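PDB 2A38: titin from Homo sapiens, which is the giant structural and elastic protein of striated muscle, represented here by its two N-terminal immunoglobulin domains, Z1 and Z2, which probably help fix it in the sarcomeric Z-disc. Local coordinates for residues Pro6-Pro11 and Ala27-Phe32; Val37-Asp42 and Ala63-Pro68. One frame throughout, in Å; residues are numbered along the deposited sequence.

Contact 1: residues Pro6-Pro11 and Ala27-Phe32. With CD (cadmium ion), chain D.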
loop_
_atom_site.group_PDB
_atom_site.type_symbol
_atom_site.label_atom_id
_atom_site.label_comp_id
_atom_site.label_asym_id
_atom_site.label_seq_id
_atom_site.Cartn_x
_atom_site.Cartn_y
_atom_site.Cartn_z
ATOM N N PRO A 6 -17.008 -8.143 -34.771
ATOM C CA PRO A 6 -15.921 -8.075 -33.793
ATOM C C PRO A 6 -15.455 -9.444 -33.325
ATOM O O PRO A 6 -16.256 -10.356 -33.144
ATOM C CB PRO A 6 -16.528 -7.255 -32.662
ATOM C CG PRO A 6 -17.560 -6.413 -33.368
ATOM C CD PRO A 6 -18.190 -7.418 -34.277
ATOM N N THR A 7 -14.155 -9.569 -33.099
ATOM C CA THR A 7 -13.571 -10.828 -32.658
ATOM C C THR A 7 -12.378 -10.519 -31.762
ATOM O O THR A 7 -11.673 -9.526 -31.975
ATOM C CB THR A 7 -13.056 -11.652 -33.871
ATOM O OG1 THR A 7 -12.698 -12.972 -33.448
ATOM C CG2 THR A 7 -11.816 -11.001 -34.463
ATOM N N PHE A 8 -12.159 -11.356 -30.753
ATOM C CA PHE A 8 -11.014 -11.162 -29.885
ATOM C C PHE A 8 -9.905 -12.083 -30.345
ATOM O O PHE A 8 -10.015 -13.297 -30.232
ATOM C CB PHE A 8 -11.362 -11.467 -28.434
ATOM C CG PHE A 8 -12.159 -10.399 -27.785
ATOM C CD1 PHE A 8 -13.536 -10.340 -27.960
ATOM C CD2 PHE A 8 -11.533 -9.411 -27.041
ATOM C CE1 PHE A 8 -14.279 -9.304 -27.404
ATOM C CE2 PHE A 8 -12.269 -8.375 -26.485
ATOM C CZ PHE A 8 -13.645 -8.322 -26.668
ATOM N N THR A 9 -8.840 -11.514 -30.888
ATOM C CA THR A 9 -7.744 -12.355 -31.323
ATOM C C THR A 9 -6.916 -12.736 -30.097
ATOM O O THR A 9 -6.133 -13.679 -30.130
ATOM C CB THR A 9 -6.891 -11.644 -32.388
ATOM O OG1 THR A 9 -6.400 -10.406 -31.867
ATOM C CG2 THR A 9 -7.736 -11.378 -33.627
ATOM N N GLN A 10 -7.114 -11.990 -29.014
ATOM C CA GLN A 10 -6.456 -12.233 -27.724
ATOM C C GLN A 10 -7.486 -11.844 -26.676
ATOM O O GLN A 10 -7.841 -10.672 -26.549
ATOM C CB GLN A 10 -5.211 -11.368 -27.544
ATOM C CG GLN A 10 -3.971 -11.882 -28.243
ATOM C CD GLN A 10 -3.630 -13.319 -27.875
ATOM O OE1 GLN A 10 -3.666 -13.709 -26.697
ATOM N NE2 GLN A 10 -3.285 -14.118 -28.886
ATOM N N PRO A 11 -7.996 -12.826 -25.917
ATOM C CA PRO A 11 -9.002 -12.515 -24.897
ATOM C C PRO A 11 -8.411 -11.965 -23.613
ATOM O O PRO A 11 -7.192 -11.947 -23.431
ATOM C CB PRO A 11 -9.691 -13.860 -24.682
ATOM C CG PRO A 11 -8.535 -14.821 -24.808
ATOM C CD PRO A 11 -7.754 -14.280 -26.003
ATOM N N ALA A 27 -6.449 -6.786 -24.305
ATOM C CA ALA A 27 -7.087 -7.664 -25.258
ATOM C C ALA A 27 -6.817 -7.152 -26.654
ATOM O O ALA A 27 -6.516 -5.984 -26.840
ATOM C CB ALA A 27 -8.579 -7.697 -25.004
ATOM N N HIS A 28 -6.898 -8.037 -27.631
ATOM C CA HIS A 28 -6.711 -7.650 -29.010
ATOM C C HIS A 28 -8.030 -7.892 -29.677
ATOM O O HIS A 28 -8.587 -8.987 -29.606
ATOM C CB HIS A 28 -5.627 -8.482 -29.670
ATOM C CG HIS A 28 -4.250 -8.063 -29.278
ATOM N ND1 HIS A 28 -3.496 -7.196 -30.039
ATOM C CD2 HIS A 28 -3.518 -8.334 -28.176
ATOM C CE1 HIS A 28 -2.358 -6.953 -29.422
ATOM N NE2 HIS A 28 -2.345 -7.631 -28.290
ATOM N N ILE A 29 -8.534 -6.857 -30.322
ATOM C CA ILE A 29 -9.811 -6.949 -30.981
ATOM C C ILE A 29 -9.663 -6.696 -32.464
ATOM O O ILE A 29 -8.962 -5.771 -32.884
ATOM C CB ILE A 29 -10.783 -5.921 -30.390
ATOM C CG1 ILE A 29 -10.946 -6.192 -28.893
ATOM C CG2 ILE A 29 -12.117 -5.977 -31.130
ATOM C CD1 ILE A 29 -11.744 -5.150 -28.165
ATOM N N SER A 30 -10.329 -7.531 -33.250
ATOM C CA SER A 30 -10.304 -7.400 -34.690
ATOM C C SER A 30 -11.727 -7.041 -35.130
ATOM O O SER A 30 -12.667 -7.162 -34.354
ATOM C CB SER A 30 -9.852 -8.723 -35.309
ATOM O OG SER A 30 -9.516 -8.564 -36.676
ATOM N N GLY A 31 -11.888 -6.590 -36.366
ATOM C CA GLY A 31 -13.208 -6.231 -36.854
ATOM C C GLY A 31 -13.143 -5.132 -37.899
ATOM O O GLY A 31 -12.204 -4.335 -37.923
ATOM N N PHE A 32 -14.130 -5.086 -38.783
ATOM C CA PHE A 32 -14.143 -4.051 -39.799
ATOM C C PHE A 32 -15.565 -3.652 -40.173
ATOM O O PHE A 32 -16.367 -4.498 -40.561
ATOM C CB PHE A 32 -13.396 -4.506 -41.051
ATOM C CG PHE A 32 -13.199 -3.409 -42.045
ATOM C CD1 PHE A 32 -12.299 -2.381 -41.784
ATOM C CD2 PHE A 32 -13.975 -3.346 -43.201
ATOM C CE1 PHE A 32 -12.174 -1.300 -42.654
ATOM C CE2 PHE A 32 -13.860 -2.272 -44.078
ATOM C CZ PHE A 32 -12.957 -1.245 -43.803
HETATM CD CD CD D . -0.592 -7.822 -26.641
HETATM O O HOH W 1 -1.626 -9.553 -25.527
#
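Strand 6-8 runs antiparallel to strand 27-32, with 155° between their directions. Thr7 and Ser30 form a hydrogen-bonded pair. Ser30 N gives the shorter and straighter bond, 2.7 Å to Thr7 O, nearly along the C=O axis. Phe8 and Ile29 follow as a non-hydrogen-bonded pair. The register then slips by one residue: Thr9 and Gln10 both face His28 in a classic beta bulge. Thr9 N gives a bent hydrogen bond of 2.8 Å to His28 O, from above the carbonyl plane; Gln10 N adds a weak bond to the same oxygen. His28 N answers with a bond of 3.0 Å to Gln10 O, in the carbonyl plane on a lone pair.

Phe8 and Ile29 turn their side chains to the inner face; Leu80 touches both, and Ala27 as well. The Phe8 ring lies alongside Ile29, with CE2 3.5 Å from Ile29 CG1. The methyl CB of Ala27 meets the ring at its edge, 4.0 Å from CD2. An alanine here in place of Phe8 would remove the ring from beside Ile29 and Ala27, and would probably loosen the packing of this edge strand on Leu80.

On the other face, Thr7 CG2 lies close against Ser30 CB. Thr9 OG1 crosses to His28 CB at 3.0 Å, from the crowded position between its own N and carbonyl carbon. Gln10 lies alongside His28, its CB at the edge of the imidazole and its amide plane 82° from the ring. Its chain bends at chi2 (-54°) and leads away from strand 27-32.

His28 NE2 binds cadmium at 2.4 Å, together with Glu26 and a water. Metal binding is consistent with an unprotonated NE2 and would probably polarise the ring. The bulge residues flank this side chain and probably help place it.

Contact 2: residues Val37-Asp42 and Ala63-Pro68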
loop_
_atom_site.group_PDB
_atom_site.type_symbol
_atom_site.label_atom_id
_atom_site.label_comp_id
_atom_site.label_asym_id
_atom_site.label_seq_id
_atom_site.Cartn_x
_atom_site.Cartn_y
_atom_site.Cartn_z
ATOM N N VAL A 37 -15.306 0.269 -28.616
ATOM C CA VAL A 37 -14.987 -0.508 -27.425
ATOM C C VAL A 37 -15.441 0.138 -26.121
ATOM O O VAL A 37 -15.394 1.354 -25.959
ATOM C CB VAL A 37 -13.471 -0.787 -27.382
ATOM C CG1 VAL A 37 -13.070 -1.319 -26.037
ATOM C CG2 VAL A 37 -13.113 -1.789 -28.460
ATOM N N SER A 38 -15.865 -0.694 -25.181
ATOM C CA SER A 38 -16.349 -0.207 -23.906
ATOM C C SER A 38 -16.080 -1.221 -22.797
ATOM O O SER A 38 -16.256 -2.418 -22.991
ATOM C CB SER A 38 -17.847 0.067 -24.033
ATOM O OG SER A 38 -18.463 0.162 -22.766
ATOM N N TRP A 39 -15.648 -0.743 -21.634
ATOM C CA TRP A 39 -15.362 -1.622 -20.496
ATOM C C TRP A 39 -16.490 -1.598 -19.472
ATOM O O TRP A 39 -17.204 -0.611 -19.361
ATOM C CB TRP A 39 -14.068 -1.196 -19.816
ATOM C CG TRP A 39 -12.831 -1.382 -20.651
ATOM C CD1 TRP A 39 -12.333 -0.526 -21.600
ATOM C CD2 TRP A 39 -11.924 -2.489 -20.594
ATOM N NE1 TRP A 39 -11.167 -1.035 -22.133
ATOM C CE2 TRP A 39 -10.894 -2.238 -21.535
ATOM C CE3 TRP A 39 -11.879 -3.671 -19.837
ATOM C CZ2 TRP A 39 -9.830 -3.127 -21.738
ATOM C CZ3 TRP A 39 -10.821 -4.552 -20.041
ATOM C CH2 TRP A 39 -9.812 -4.275 -20.984
ATOM N N PHE A 40 -16.659 -2.687 -18.731
ATOM C CA PHE A 40 -17.709 -2.760 -17.711
ATOM C C PHE A 40 -17.222 -3.505 -16.485
ATOM O O PHE A 40 -16.265 -4.279 -16.547
ATOM C CB PHE A 40 -18.949 -3.509 -18.210
ATOM C CG PHE A 40 -19.633 -2.863 -19.372
ATOM C CD1 PHE A 40 -19.028 -2.827 -20.622
ATOM C CD2 PHE A 40 -20.895 -2.299 -19.219
ATOM C CE1 PHE A 40 -19.668 -2.237 -21.709
ATOM C CE2 PHE A 40 -21.548 -1.705 -20.297
ATOM C CZ PHE A 40 -20.931 -1.674 -21.547
ATOM N N ARG A 41 -17.887 -3.270 -15.363
ATOM C CA ARG A 41 -17.554 -3.979 -14.143
ATOM C C ARG A 41 -18.843 -4.354 -13.449
ATOM O O ARG A 41 -19.583 -3.485 -12.993
ATOM C CB ARG A 41 -16.708 -3.144 -13.201
ATOM C CG ARG A 41 -16.373 -3.951 -11.983
ATOM C CD ARG A 41 -15.592 -3.197 -10.958
ATOM N NE ARG A 41 -15.548 -3.974 -9.729
ATOM C CZ ARG A 41 -14.890 -3.605 -8.639
ATOM N NH1 ARG A 41 -14.214 -2.463 -8.628
ATOM N NH2 ARG A 41 -14.918 -4.373 -7.560
ATOM N N ASP A 42 -19.110 -5.655 -13.385
ATOM C CA ASP A 42 -20.322 -6.165 -12.762
ATOM C C ASP A 42 -21.565 -5.556 -13.419
ATOM O O ASP A 42 -22.506 -5.140 -12.739
ATOM C CB ASP A 42 -20.305 -5.859 -11.263
ATOM C CG ASP A 42 -19.060 -6.404 -10.573
ATOM O OD1 ASP A 42 -18.831 -7.632 -10.634
ATOM O OD2 ASP A 42 -18.311 -5.603 -9.969
ATOM N N ALA A 63 -6.794 -3.075 -26.832
ATOM C CA ALA A 63 -7.538 -2.359 -25.801
ATOM C C ALA A 63 -6.858 -2.657 -24.475
ATOM O O ALA A 63 -6.531 -3.806 -24.185
ATOM C CB ALA A 63 -8.981 -2.826 -25.755
ATOM N N LYS A 64 -6.647 -1.623 -23.673
ATOM C CA LYS A 64 -5.998 -1.787 -22.384
ATOM C C LYS A 64 -6.671 -0.973 -21.290
ATOM O O LYS A 64 -7.092 0.159 -21.510
ATOM C CB LYS A 64 -4.524 -1.399 -22.503
ATOM C CG LYS A 64 -3.769 -1.373 -21.184
ATOM C CD LYS A 64 -2.267 -1.398 -21.411
ATOM C CE LYS A 64 -1.867 -2.700 -22.088
ATOM N NZ LYS A 64 -0.394 -2.906 -22.116
ATOM N N LEU A 65 -6.785 -1.584 -20.115
ATOM C CA LEU A 65 -7.375 -0.947 -18.947
ATOM C C LEU A 65 -6.374 -1.131 -17.817
ATOM O O LEU A 65 -6.104 -2.254 -17.399
ATOM C CB LEU A 65 -8.702 -1.608 -18.573
ATOM C CG LEU A 65 -9.439 -0.950 -17.405
ATOM C CD1 LEU A 65 -10.919 -1.252 -17.496
ATOM C CD2 LEU A 65 -8.865 -1.438 -16.089
ATOM N N THR A 66 -5.819 -0.033 -17.324
ATOM C CA THR A 66 -4.834 -0.113 -16.257
ATOM C C THR A 66 -5.259 0.610 -14.994
ATOM O O THR A 66 -5.711 1.752 -15.044
ATOM C CB THR A 66 -3.478 0.475 -16.703
ATOM O OG1 THR A 66 -2.956 -0.294 -17.795
ATOM C CG2 THR A 66 -2.478 0.453 -15.551
ATOM N N ILE A 67 -5.124 -0.074 -13.863
ATOM C CA ILE A 67 -5.438 0.518 -12.573
ATOM C C ILE A 67 -4.084 0.684 -11.893
ATOM O O ILE A 67 -3.430 -0.305 -11.568
ATOM C CB ILE A 67 -6.321 -0.400 -11.714
ATOM C CG1 ILE A 67 -7.601 -0.752 -12.474
ATOM C CG2 ILE A 67 -6.665 0.297 -10.404
ATOM C CD1 ILE A 67 -8.536 -1.666 -11.717
ATOM N N PRO A 68 -3.629 1.939 -11.708
ATOM C CA PRO A 68 -2.342 2.250 -11.069
ATOM C C PRO A 68 -2.147 1.549 -9.721
ATOM O O PRO A 68 -1.381 0.590 -9.619
ATOM C CB PRO A 68 -2.389 3.769 -10.945
ATOM C CG PRO A 68 -3.134 4.166 -12.184
ATOM C CD PRO A 68 -4.282 3.176 -12.177
#
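Leu65 lies over one face of the Trp39 indole. Its CB sits 3.6 Å from the centroid of the six-membered ring and only 7° off the ring normal, a CH-pi contact. Its CD1 reaches back across the same ring system, 3.5 Å from both CD2 and CE3 of Trp39. The two side chains cross obliquely. CG of Leu65 is anti to its backbone N (chi1 -176°), which helps bring CD1 to these two atoms.

Ala63 comes to the edge of the same ring. Its carbonyl carbon lies at the indole edge, and its CB is 4.1 Å from Trp39 CZ2. Beyond it, Val37 CG1 touches Ala63 CB more loosely, at 4.4 Å.

The strands themselves stay apart, with axes 9.1 Å from each other at 34°. The gap is bridged by side chains, and the indole reaches the backbone of strand 63-67. Trp39 CZ2 lies 3.8 Å from Lys64 C and also meets Leu65 N. Phe25, Ile56, Leu80 and Leu12 also touch Trp39. Phe58 packs on Val37 and Ala63, and Ile46 on Leu65. Backbone bonds from Ser38 to Lys81 and from Phe40 to Ser79 hold the tryptophan strand in its own sheet.

A buried tryptophan packed between two facing beta sheets is the core signature of the immunoglobulin fold, here in an I-set domain.

How the contacts relate
Contact 1 is pairing within a sheet, near the surface. Contact 2 is packing between sheets, in the buried core. Strands 23-32 and 62-67 are neighbours in one sheet, so both contacts draw on it; strand 36-41 belongs to the facing one. The contacts meet directly. Ala27 O and Ala63 N probably share a hydrogen bond at 2.9 Å, and Ile29 CD1 packs on Val37 CG2 at 3.6 Å. Leu80, from strand 76-84, touches side chains of both. Their chemistry follows their place: contact 1 combines backbone bonds with an outward metal-binding histidine, whereas contact 2 joins its strands through apolar side chains and an indole face.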